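Local coordinates for sortase family protein (Streptococcus agalactiae, PDB 4D7W), which probably acts as a class C sortase, a cysteine transpeptidase that joins pilin subunits covalently as the pilus is assembled, at residues 10-15 and 136-141; 32-37 and 95-100; 76-79 and 84-87; 171-176 and 182-187. All coordinates share one frame; numbering follows the deposited sequence.

Contact 1: 10-15 and 136-141; sequences DRVTHM and SILNET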
loop_
_atom_site.group_PDB
_atom_site.type_symbol
_atom_site.label_atom_id
_atom_site.label_comp_id
_atom_site.label_asym_id
_atom_site.label_seq_id
_atom_site.Cartn_x
_atom_site.Cartn_y
_atom_site.Cartn_z
ATOM N N ASP A 10 -7.419 3.153 -17.931
ATOM C CA ASP A 10 -7.413 3.254 -19.381
ATOM C C ASP A 10 -6.082 2.795 -19.970
ATOM O O ASP A 10 -6.040 2.158 -21.018
ATOM C CB ASP A 10 -7.731 4.693 -19.814
ATOM C CG ASP A 10 -9.184 5.054 -19.571
ATOM O OD1 ASP A 10 -9.957 4.146 -19.194
ATOM O OD2 ASP A 10 -9.562 6.224 -19.775
ATOM N N ARG A 11 -4.994 3.109 -19.287
ATOM C CA ARG A 11 -3.685 2.706 -19.762
ATOM C C ARG A 11 -3.541 1.187 -19.703
ATOM O O ARG A 11 -3.106 0.550 -20.661
ATOM C CB ARG A 11 -2.604 3.364 -18.931
ATOM C CG ARG A 11 -1.229 3.134 -19.456
ATOM C CD ARG A 11 -0.731 4.395 -20.085
ATOM N NE ARG A 11 0.714 4.375 -20.231
ATOM C CZ ARG A 11 1.412 5.374 -20.750
ATOM N NH1 ARG A 11 0.784 6.462 -21.174
ATOM N NH2 ARG A 11 2.731 5.282 -20.847
ATOM N N VAL A 12 -3.924 0.613 -18.573
ATOM C CA VAL A 12 -3.865 -0.829 -18.410
ATOM C C VAL A 12 -4.697 -1.558 -19.469
ATOM O O VAL A 12 -4.321 -2.644 -19.902
ATOM C CB VAL A 12 -4.325 -1.245 -17.000
ATOM C CG1 VAL A 12 -4.343 -2.763 -16.859
ATOM C CG2 VAL A 12 -3.408 -0.649 -15.957
ATOM N N THR A 13 -5.802 -0.955 -19.910
ATOM C CA THR A 13 -6.666 -1.592 -20.901
ATOM C C THR A 13 -5.911 -1.982 -22.178
ATOM O O THR A 13 -6.214 -2.994 -22.798
ATOM C CB THR A 13 -7.849 -0.675 -21.276
ATOM O OG1 THR A 13 -8.739 -0.571 -20.156
ATOM C CG2 THR A 13 -8.613 -1.243 -22.444
ATOM N N HIS A 14 -4.910 -1.195 -22.556
ATOM C CA HIS A 14 -4.238 -1.401 -23.835
ATOM C C HIS A 14 -2.891 -2.097 -23.719
ATOM O O HIS A 14 -2.156 -2.210 -24.699
ATOM C CB HIS A 14 -4.081 -0.058 -24.536
ATOM C CG HIS A 14 -5.379 0.656 -24.719
ATOM N ND1 HIS A 14 -6.386 0.165 -25.526
ATOM C CD2 HIS A 14 -5.857 1.797 -24.167
ATOM C CE1 HIS A 14 -7.418 0.991 -25.485
ATOM N NE2 HIS A 14 -7.121 1.990 -24.671
ATOM N N MET A 15 -2.572 -2.570 -22.526
ATOM C CA MET A 15 -1.363 -3.357 -22.328
ATOM C C MET A 15 -1.534 -4.778 -22.846
ATOM O O MET A 15 -2.552 -5.415 -22.585
ATOM C CB MET A 15 -0.990 -3.416 -20.846
ATOM C CG MET A 15 -0.498 -2.126 -20.262
ATOM S SD MET A 15 -0.072 -2.346 -18.528
ATOM C CE MET A 15 0.907 -3.835 -18.616
ATOM N N SER A 136 -6.095 -2.788 -6.253
ATOM C CA SER A 136 -6.206 -3.208 -7.636
ATOM C C SER A 136 -4.934 -2.792 -8.327
ATOM O O SER A 136 -4.559 -1.627 -8.280
ATOM C CB SER A 136 -7.429 -2.584 -8.292
ATOM O OG SER A 136 -8.577 -2.867 -7.507
ATOM N N ILE A 137 -4.252 -3.760 -8.923
ATOM C CA ILE A 137 -2.956 -3.515 -9.542
ATOM C C ILE A 137 -2.987 -4.177 -10.916
ATOM O O ILE A 137 -3.211 -5.381 -11.028
ATOM C CB ILE A 137 -1.814 -4.053 -8.656
ATOM C CG1 ILE A 137 -1.727 -3.232 -7.354
ATOM C CG2 ILE A 137 -0.488 -4.033 -9.396
ATOM C CD1 ILE A 137 -1.074 -3.961 -6.233
ATOM N N LEU A 138 -2.818 -3.378 -11.966
ATOM C CA LEU A 138 -3.017 -3.870 -13.325
ATOM C C LEU A 138 -4.431 -4.455 -13.454
ATOM O O LEU A 138 -5.422 -3.812 -13.083
ATOM C CB LEU A 138 -1.949 -4.909 -13.684
ATOM C CG LEU A 138 -0.531 -4.334 -13.573
ATOM C CD1 LEU A 138 0.506 -5.334 -14.001
ATOM C CD2 LEU A 138 -0.405 -3.058 -14.394
ATOM N N ASN A 139 -4.520 -5.681 -13.952
ATOM C CA ASN A 139 -5.813 -6.330 -14.122
ATOM C C ASN A 139 -6.201 -7.233 -12.948
ATOM O O ASN A 139 -7.089 -8.075 -13.076
ATOM C CB ASN A 139 -5.811 -7.154 -15.416
ATOM C CG ASN A 139 -4.804 -8.313 -15.374
ATOM O OD1 ASN A 139 -3.702 -8.182 -14.826
ATOM N ND2 ASN A 139 -5.186 -9.453 -15.959
ATOM N N GLU A 140 -5.535 -7.079 -11.810
ATOM C CA GLU A 140 -5.744 -8.033 -10.727
ATOM C C GLU A 140 -6.174 -7.410 -9.416
ATOM O O GLU A 140 -5.932 -6.240 -9.156
ATOM C CB GLU A 140 -4.476 -8.851 -10.521
ATOM C CG GLU A 140 -4.397 -10.027 -11.505
ATOM C CD GLU A 140 -2.981 -10.458 -11.786
ATOM O OE1 GLU A 140 -2.053 -9.784 -11.295
ATOM O OE2 GLU A 140 -2.794 -11.465 -12.498
ATOM N N THR A 141 -6.797 -8.224 -8.581
ATOM C CA THR A 141 -7.323 -7.776 -7.306
ATOM C C THR A 141 -6.632 -8.519 -6.177
ATOM O O THR A 141 -6.374 -9.730 -6.278
ATOM C CB THR A 141 -8.836 -7.984 -7.235
ATOM O OG1 THR A 141 -9.470 -7.068 -8.132
ATOM C CG2 THR A 141 -9.344 -7.711 -5.837
#
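V12 lays its CG1 methyl over the backbone of L138, at the tip of a beta hairpin with a two-residue type II' turn. The closest pair is V12 CG1 and L138 C, at 3.8 Å. The turn runs from I137 to E140 and joins strand 132-137 to strand 140-152. I137 N reaches E140 O and E140 N reaches I137 O, both at 3.0 Å, and these two bonds close the turn. L138 takes the first corner with a positive phi of 56°. V12 is on the last turn of helix 3-13, and its CA comes within 6.0 Å of L138 CA. Its CG1 stands opposite the backbone N (chi1 177°), which leaves both methyls directed at the turn. The V12 and L138 side chains meet at about a right angle. No hydrogen bond links the segments, so this is an apolar cover on the turn. Helix 17-31 completes it: M15 rests on Y20 and I23, and L138 on I24. Y8 OH also bonds L138 N. L138 CD2 is shared by the two apolar partners, lying 4.2 Å from V12 CG2 and equally 4.2 Å from M15 SD.

Contact 2: 32-37 and 95-100; sequences KQFKTS and GSSLPI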
loop_
_atom_site.group_PDB
_atom_site.type_symbol
_atom_site.label_atom_id
_atom_site.label_comp_id
_atom_site.label_asym_id
_atom_site.label_seq_id
_atom_site.Cartn_x
_atom_site.Cartn_y
_atom_site.Cartn_z
ATOM N N LYS A 32 10.342 -11.180 -3.300
ATOM C CA LYS A 32 10.997 -12.381 -2.770
ATOM C C LYS A 32 12.119 -12.037 -1.803
ATOM O O LYS A 32 12.456 -12.836 -0.939
ATOM C CB LYS A 32 11.569 -13.243 -3.905
ATOM C CG LYS A 32 10.569 -14.182 -4.520
ATOM C CD LYS A 32 11.242 -15.088 -5.535
ATOM C CE LYS A 32 10.240 -16.020 -6.179
ATOM N NZ LYS A 32 9.238 -15.260 -6.970
ATOM N N GLN A 33 12.703 -10.854 -1.950
ATOM C CA GLN A 33 13.876 -10.513 -1.152
ATOM C C GLN A 33 13.578 -10.353 0.336
ATOM O O GLN A 33 14.459 -10.547 1.169
ATOM C CB GLN A 33 14.514 -9.225 -1.667
ATOM C CG GLN A 33 13.795 -7.963 -1.244
ATOM C CD GLN A 33 14.365 -6.739 -1.931
ATOM O OE1 GLN A 33 15.395 -6.210 -1.510
ATOM N NE2 GLN A 33 13.714 -6.295 -3.011
ATOM N N PHE A 34 12.347 -9.990 0.674
ATOM C CA PHE A 34 12.051 -9.585 2.057
ATOM C C PHE A 34 12.178 -10.724 3.070
ATOM O O PHE A 34 12.485 -10.481 4.241
ATOM C CB PHE A 34 10.672 -8.946 2.113
ATOM C CG PHE A 34 10.627 -7.629 1.409
ATOM C CD1 PHE A 34 11.032 -6.474 2.058
ATOM C CD2 PHE A 34 10.263 -7.556 0.071
ATOM C CE1 PHE A 34 11.032 -5.251 1.393
ATOM C CE2 PHE A 34 10.274 -6.341 -0.601
ATOM C CZ PHE A 34 10.659 -5.192 0.060
ATOM N N LYS A 35 11.991 -11.959 2.614
ATOM C CA LYS A 35 12.121 -13.112 3.498
ATOM C C LYS A 35 13.507 -13.134 4.142
ATOM O O LYS A 35 13.637 -13.441 5.326
ATOM C CB LYS A 35 11.866 -14.418 2.742
ATOM C CG LYS A 35 11.674 -15.620 3.661
ATOM C CD LYS A 35 11.397 -16.902 2.883
ATOM C CE LYS A 35 11.263 -18.089 3.831
ATOM N NZ LYS A 35 11.031 -19.377 3.116
ATOM N N THR A 36 14.539 -12.781 3.378
ATOM C CA THR A 36 15.886 -12.732 3.939
ATOM C C THR A 36 16.272 -11.333 4.443
ATOM O O THR A 36 16.952 -11.207 5.457
ATOM C CB THR A 36 16.938 -13.199 2.920
ATOM O OG1 THR A 36 16.791 -12.452 1.711
ATOM C CG2 THR A 36 16.779 -14.688 2.618
ATOM N N SER A 37 15.822 -10.287 3.756
ATOM C CA SER A 37 16.297 -8.935 4.052
ATOM C C SER A 37 15.538 -8.242 5.178
ATOM O O SER A 37 16.081 -7.368 5.853
ATOM C CB SER A 37 16.231 -8.066 2.793
ATOM O OG SER A 37 14.916 -7.585 2.562
ATOM N N GLY A 95 10.407 1.161 1.739
ATOM C CA GLY A 95 11.160 -0.016 2.146
ATOM C C GLY A 95 10.331 -1.250 2.461
ATOM O O GLY A 95 10.879 -2.260 2.917
ATOM N N SER A 96 9.018 -1.186 2.230
ATOM C CA SER A 96 8.148 -2.326 2.524
ATOM C C SER A 96 7.855 -3.117 1.261
ATOM O O SER A 96 8.199 -2.695 0.165
ATOM C CB SER A 96 6.840 -1.870 3.200
ATOM O OG SER A 96 6.022 -1.060 2.364
ATOM N N SER A 97 7.247 -4.292 1.410
ATOM C CA SER A 97 6.954 -5.121 0.255
ATOM C C SER A 97 5.938 -4.429 -0.670
ATOM O O SER A 97 5.061 -3.706 -0.197
ATOM C CB SER A 97 6.415 -6.492 0.695
ATOM O OG SER A 97 7.214 -7.062 1.724
ATOM N N LEU A 98 6.060 -4.644 -1.980
ATOM C CA LEU A 98 5.052 -4.161 -2.945
ATOM C C LEU A 98 3.676 -4.718 -2.583
ATOM O O LEU A 98 3.582 -5.844 -2.109
ATOM C CB LEU A 98 5.420 -4.566 -4.391
ATOM C CG LEU A 98 6.773 -4.035 -4.861
ATOM C CD1 LEU A 98 7.242 -4.682 -6.190
ATOM C CD2 LEU A 98 6.703 -2.509 -4.970
ATOM N N PRO A 99 2.611 -3.930 -2.809
ATOM C CA PRO A 99 1.247 -4.298 -2.407
ATOM C C PRO A 99 0.598 -5.438 -3.204
ATOM O O PRO A 99 -0.619 -5.554 -3.176
ATOM C CB PRO A 99 0.463 -2.989 -2.607
ATOM C CG PRO A 99 1.262 -2.227 -3.621
ATOM C CD PRO A 99 2.686 -2.534 -3.274
ATOM N N ILE A 100 1.377 -6.261 -3.898
ATOM C CA ILE A 100 0.821 -7.478 -4.505
ATOM C C ILE A 100 0.998 -8.682 -3.568
ATOM O O ILE A 100 0.686 -9.815 -3.922
ATOM C CB ILE A 100 1.473 -7.787 -5.847
ATOM C CG1 ILE A 100 2.989 -7.962 -5.670
ATOM C CG2 ILE A 100 1.167 -6.675 -6.840
ATOM C CD1 ILE A 100 3.653 -8.770 -6.784
#
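S97 O is gripped by two groups, H92 NE2 and S107 OG, and so the residue that packs on the F34 ring is firmly placed. S97 OG sits over one face of that ring, toward its rim, 3.5 Å from F34 CG. The hydroxyl is not left to the ring alone, because H106 N also bonds it. Beside it, the S97 CA makes a CH-pi contact, 3.9 Å from the ring centroid and 25° off the normal. The far rim of the ring meets backbone carbonyls. G95 O lies at the edge, near the ring plane, 3.4 Å from F34 CE1. S96 O approaches F34 CZ obliquely at 3.5 Å. The opposite face of the ring is partly covered by Q33 CG, so the phenyl lies between Q33 CG on one face and S97 on the other. F34 CG lies beside its backbone N (chi1 -68°), which swings the ring toward the loop. Q33 O braces the turn that carries F34, accepting S37 N at 2.9 Å and T36 OG1 at 3.1 Å. The buried contact joins the short N-terminal helix 34-37, through an aromatic CH-pi contact, to the loop between strands 90-92 and 105-115 of the sortase beta-barrel. The loop is also tied to helix 17-31, where N31 OD1 bonds L98 N and A27 and Y30 touch L98. S97 also fastens it to strand 105-115.

Contact 3: 76-79 and 84-87; sequences PLYH and KVLQ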
loop_
_atom_site.group_PDB
_atom_site.type_symbol
_atom_site.label_atom_id
_atom_site.label_comp_id
_atom_site.label_asym_id
_atom_site.label_seq_id
_atom_site.Cartn_x
_atom_site.Cartn_y
_atom_site.Cartn_z
ATOM N N PRO A 76 -5.917 6.461 -5.513
ATOM C CA PRO A 76 -4.714 5.975 -6.202
ATOM C C PRO A 76 -3.545 5.784 -5.240
ATOM O O PRO A 76 -3.385 6.578 -4.308
ATOM C CB PRO A 76 -4.420 7.086 -7.226
ATOM C CG PRO A 76 -5.060 8.329 -6.643
ATOM C CD PRO A 76 -6.279 7.842 -5.896
ATOM N N LEU A 77 -2.757 4.735 -5.467
ATOM C CA LEU A 77 -1.582 4.385 -4.663
ATOM C C LEU A 77 -0.306 4.783 -5.366
ATOM O O LEU A 77 -0.092 4.355 -6.495
ATOM C CB LEU A 77 -1.504 2.872 -4.415
ATOM C CG LEU A 77 -2.480 2.216 -3.462
ATOM C CD1 LEU A 77 -2.181 0.721 -3.415
ATOM C CD2 LEU A 77 -2.350 2.843 -2.083
ATOM N N TYR A 78 0.565 5.540 -4.709
ATOM C CA TYR A 78 1.810 5.944 -5.357
ATOM C C TYR A 78 3.064 5.370 -4.684
ATOM O O TYR A 78 3.054 5.048 -3.497
ATOM C CB TYR A 78 1.891 7.478 -5.405
ATOM C CG TYR A 78 0.909 8.098 -6.386
ATOM C CD1 TYR A 78 -0.393 8.380 -6.007
ATOM C CD2 TYR A 78 1.285 8.382 -7.702
ATOM C CE1 TYR A 78 -1.303 8.940 -6.896
ATOM C CE2 TYR A 78 0.379 8.929 -8.600
ATOM C CZ TYR A 78 -0.912 9.208 -8.181
ATOM O OH TYR A 78 -1.822 9.750 -9.043
ATOM N N HIS A 79 4.149 5.261 -5.455
ATOM C CA HIS A 79 5.472 4.995 -4.898
ATOM C C HIS A 79 5.844 6.032 -3.840
ATOM O O HIS A 79 5.714 7.231 -4.070
ATOM C CB HIS A 79 6.557 5.013 -5.988
ATOM C CG HIS A 79 6.512 3.842 -6.935
ATOM N ND1 HIS A 79 5.630 3.769 -7.990
ATOM C CD2 HIS A 79 7.258 2.714 -6.996
ATOM C CE1 HIS A 79 5.831 2.647 -8.662
ATOM N NE2 HIS A 79 6.813 1.985 -8.078
ATOM N N LYS A 84 4.088 15.525 -1.475
ATOM C CA LYS A 84 3.381 15.636 -2.748
ATOM C C LYS A 84 2.369 14.494 -2.914
ATOM O O LYS A 84 1.198 14.728 -3.237
ATOM C CB LYS A 84 4.382 15.638 -3.910
ATOM C CG LYS A 84 3.776 15.814 -5.294
ATOM C CD LYS A 84 4.827 15.544 -6.366
ATOM C CE LYS A 84 4.299 15.799 -7.774
ATOM N NZ LYS A 84 5.290 15.415 -8.828
ATOM N N VAL A 85 2.825 13.261 -2.689
ATOM C CA VAL A 85 1.936 12.108 -2.772
ATOM C C VAL A 85 0.824 12.167 -1.724
ATOM O O VAL A 85 -0.360 11.983 -2.042
ATOM C CB VAL A 85 2.695 10.771 -2.610
ATOM C CG1 VAL A 85 1.703 9.625 -2.400
ATOM C CG2 VAL A 85 3.550 10.487 -3.826
ATOM N N LEU A 86 1.186 12.436 -0.477
ATOM C CA LEU A 86 0.207 12.305 0.604
ATOM C C LEU A 86 -0.822 13.449 0.633
ATOM O O LEU A 86 -1.871 13.321 1.262
ATOM C CB LEU A 86 0.916 12.193 1.963
ATOM C CG LEU A 86 1.754 10.928 2.236
ATOM C CD1 LEU A 86 2.375 10.996 3.629
ATOM C CD2 LEU A 86 0.957 9.624 2.063
ATOM N N GLN A 87 -0.550 14.550 -0.063
ATOM C CA GLN A 87 -1.504 15.653 -0.058
ATOM C C GLN A 87 -2.821 15.276 -0.745
ATOM O O GLN A 87 -3.863 15.818 -0.401
ATOM C CB GLN A 87 -0.891 16.902 -0.696
ATOM C CG GLN A 87 0.085 17.614 0.242
ATOM C CD GLN A 87 0.768 18.826 -0.384
ATOM O OE1 GLN A 87 0.548 19.148 -1.556
ATOM N NE2 GLN A 87 1.610 19.499 0.398
#
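V85 sets both of its methyls against Y78 CB, in the first half of a beta-alpha-beta unit. The unit runs from strand 73-79 through the short helix 83-86 to strand 90-92, which lies parallel to the first strand. V85 CG1 is 3.7 Å from Y78 CB and V85 CG2 is 3.8 Å from the same atom, so CB is straddled by the fork. The CG2 methyl also comes within 3.9 Å of H79 O. V85 has CG1 opposite its backbone N (chi1 168°), which turns the fork to the strand. CG1 approaches the Y78 ring obliquely. The contact is small and lies near the surface, and no hydrogen bond crosses it. One shell out, Y78 is fixed by backbone bonds to I90 and H92 of the parallel strand, and its side chain touches N62 of strand 62-68 and A4 of helix 3-13. The CB of H79 points away from the helix, and the H79 ring meets Y51 edge-to-face. Both ring nitrogens face backbone carbonyls, an arrangement that would favour a protonated imidazole: ND1 bonds G61 O and NE2 bonds Q54 O.

Contact 4: 171-176 and 182-187; sequences LVTCTP and HRLLVR. With EDO (1,2-ethanediol), chain B.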
loop_
_atom_site.group_PDB
_atom_site.type_symbol
_atom_site.label_atom_id
_atom_site.label_comp_id
_atom_site.label_asym_id
_atom_site.label_seq_id
_atom_site.Cartn_x
_atom_site.Cartn_y
_atom_site.Cartn_z
ATOM N N LEU A 171 -2.343 -0.487 6.973
ATOM C CA LEU A 171 -2.720 0.864 6.617
ATOM C C LEU A 171 -2.415 1.758 7.826
ATOM O O LEU A 171 -2.810 1.450 8.949
ATOM C CB LEU A 171 -4.200 0.936 6.211
ATOM C CG LEU A 171 -4.689 -0.101 5.188
ATOM C CD1 LEU A 171 -6.159 0.112 4.900
ATOM C CD2 LEU A 171 -3.841 -0.093 3.868
ATOM N N VAL A 172 -1.687 2.842 7.581
ATOM C CA VAL A 172 -1.144 3.685 8.626
ATOM C C VAL A 172 -1.658 5.105 8.485
ATOM O O VAL A 172 -1.644 5.672 7.390
ATOM C CB VAL A 172 0.399 3.725 8.574
ATOM C CG1 VAL A 172 0.949 4.596 9.714
ATOM C CG2 VAL A 172 0.975 2.304 8.631
ATOM N N THR A 173 -2.102 5.694 9.590
ATOM C CA THR A 173 -2.437 7.105 9.577
ATOM C C THR A 173 -2.126 7.686 10.953
ATOM O O THR A 173 -1.705 6.955 11.848
ATOM C CB THR A 173 -3.913 7.351 9.206
ATOM O OG1 THR A 173 -4.118 8.752 8.997
ATOM C CG2 THR A 173 -4.864 6.835 10.299
ATOM N N CYS A 174 -2.301 8.995 11.105
ATOM C CA CYS A 174 -2.048 9.678 12.385
ATOM C C CYS A 174 -3.249 9.615 13.321
ATOM O O CYS A 174 -4.388 9.491 12.876
ATOM C CB CYS A 174 -1.676 11.151 12.155
ATOM S SG CYS A 174 -0.093 11.414 11.333
ATOM N N THR A 175 -2.994 9.726 14.619
ATOM C CA THR A 175 -4.076 9.673 15.608
ATOM C C THR A 175 -3.577 10.253 16.928
ATOM O O THR A 175 -2.368 10.293 17.161
ATOM C CB THR A 175 -4.581 8.216 15.806
ATOM O OG1 THR A 175 -5.958 8.218 16.176
ATOM C CG2 THR A 175 -3.761 7.474 16.849
ATOM N N PRO A 176 -4.490 10.765 17.773
ATOM C CA PRO A 176 -5.919 10.994 17.518
ATOM C C PRO A 176 -6.144 12.005 16.403
ATOM O O PRO A 176 -5.248 12.779 16.069
ATOM C CB PRO A 176 -6.436 11.547 18.857
ATOM C CG PRO A 176 -5.465 11.046 19.866
ATOM C CD PRO A 176 -4.130 11.038 19.172
ATOM N N HIS A 182 0.211 10.040 17.800
ATOM C CA HIS A 182 0.406 8.605 17.644
ATOM C C HIS A 182 0.140 8.135 16.230
ATOM O O HIS A 182 -0.277 8.908 15.370
ATOM C CB HIS A 182 -0.503 7.840 18.597
ATOM C CG HIS A 182 -0.092 7.960 20.023
ATOM N ND1 HIS A 182 -0.047 9.170 20.679
ATOM C CD2 HIS A 182 0.322 7.029 20.913
ATOM C CE1 HIS A 182 0.362 8.977 21.921
ATOM N NE2 HIS A 182 0.596 7.688 22.087
ATOM N N ARG A 183 0.353 6.845 16.010
ATOM C CA ARG A 183 0.057 6.256 14.720
ATOM C C ARG A 183 -0.968 5.156 14.912
ATOM O O ARG A 183 -0.833 4.291 15.796
ATOM C CB ARG A 183 1.336 5.724 14.061
ATOM C CG ARG A 183 2.426 6.796 13.868
ATOM C CD ARG A 183 1.963 7.934 12.937
ATOM N NE ARG A 183 2.930 9.034 12.815
ATOM C CZ ARG A 183 2.805 10.232 13.395
ATOM N NH1 ARG A 183 1.752 10.510 14.154
ATOM N NH2 ARG A 183 3.738 11.163 13.215
ATOM N N LEU A 184 -2.011 5.208 14.098
ATOM C CA LEU A 184 -2.996 4.145 14.051
ATOM C C LEU A 184 -2.560 3.125 12.986
ATOM O O LEU A 184 -2.369 3.488 11.826
ATOM C CB LEU A 184 -4.381 4.712 13.732
ATOM C CG LEU A 184 -5.482 3.670 13.561
ATOM C CD1 LEU A 184 -5.702 2.922 14.871
ATOM C CD2 LEU A 184 -6.755 4.329 13.077
ATOM N N LEU A 185 -2.380 1.871 13.385
ATOM C CA LEU A 185 -1.964 0.829 12.443
ATOM C C LEU A 185 -3.068 -0.193 12.261
ATOM O O LEU A 185 -3.448 -0.860 13.206
ATOM C CB LEU A 185 -0.706 0.111 12.923
ATOM C CG LEU A 185 0.451 0.925 13.491
ATOM C CD1 LEU A 185 1.585 -0.002 13.888
ATOM C CD2 LEU A 185 0.909 1.942 12.477
ATOM N N VAL A 186 -3.578 -0.325 11.045
ATOM C CA VAL A 186 -4.625 -1.300 10.786
ATOM C C VAL A 186 -4.030 -2.413 9.916
ATOM O O VAL A 186 -3.868 -2.229 8.706
ATOM C CB VAL A 186 -5.839 -0.653 10.095
ATOM C CG1 VAL A 186 -6.899 -1.698 9.772
ATOM C CG2 VAL A 186 -6.435 0.472 10.993
ATOM N N ARG A 187 -3.674 -3.532 10.545
ATOM C CA ARG A 187 -3.091 -4.684 9.830
ATOM C C ARG A 187 -4.144 -5.630 9.280
ATOM O O ARG A 187 -5.093 -5.985 9.981
ATOM C CB ARG A 187 -2.156 -5.476 10.744
ATOM C CG ARG A 187 -1.227 -6.430 10.005
ATOM C CD ARG A 187 -0.386 -7.212 10.990
ATOM N NE ARG A 187 -1.160 -8.279 11.629
ATOM C CZ ARG A 187 -0.696 -9.055 12.606
ATOM N NH1 ARG A 187 0.534 -8.874 13.067
ATOM N NH2 ARG A 187 -1.461 -10.012 13.119
HETATM C C1 EDO B . 4.955 -7.986 12.885
HETATM O O1 EDO B . 5.515 -6.672 12.948
HETATM C C2 EDO B . 3.783 -7.978 11.914
HETATM O O2 EDO B . 2.721 -7.222 12.487
#
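R183 starts with its CB 4.0 Å from T173 O, across the beta hairpin of strands 167-175 and 182-191. Its chain then bends (chi2 -62°), and CD stays near that same carbonyl oxygen, at 3.9 Å. The bend brings the guanidinium beside C174, whose SG lies over one face of the group and toward its rim. C174 SG is 3.7 Å from R183 CZ and 3.5 Å from R183 NH1. NH1 also donates back to H182 O at 2.9 Å, with that oxygen close to the guanidinium plane. T175 N bonds H182 O from the opposite face of the carbonyl, so this oxygen is gripped on both sides. The strands are antiparallel, and the N-to-C directions of the two strand segments differ by 143°. L171 with V186, T173 with L184 and T175 with H182 are the hydrogen-bonded pairs. The shortest bond runs from H182 N to T175 O, at 2.7 Å. V172 and L185 lie side by side, V172 CG1 meeting L185 CD2 at 3.8 Å. At the other end, R187 NH1 holds O2 of a 1,2-ethanediol, probably from the crystallisation liquor, at 2.8 Å. Residues 170-174 read TLVTC, the sortase signature. As in relatives, C174 is therefore probably the nucleophile and R183 its active-site partner; the strand register brings R183 opposite C174, and the NH1 bond to H182 O helps hold the guanidinium against the sulfur.

How the contacts relate
From the N terminus, helix 3-13 makes contact 1 with the hairpin turn at 136-141, and this closes a loop of 120 residues. Contact 2 falls within that loop, linking 32-37 to 95-100. Contact 3, between 76-79 and 84-87, falls within the loop of contact 2. Contact 4 comes last and in series, as a hairpin of neighbouring strands. None of the loops cross. Contacts 1 and 2 touch, with I137 CD1 3.5 Å from P99 O. Contacts 1, 3 and 4 all reach the same mixed sheet. Contacts 1 and 4 lie on opposite sides of the chain's centre, with their own centres about 29 Å apart.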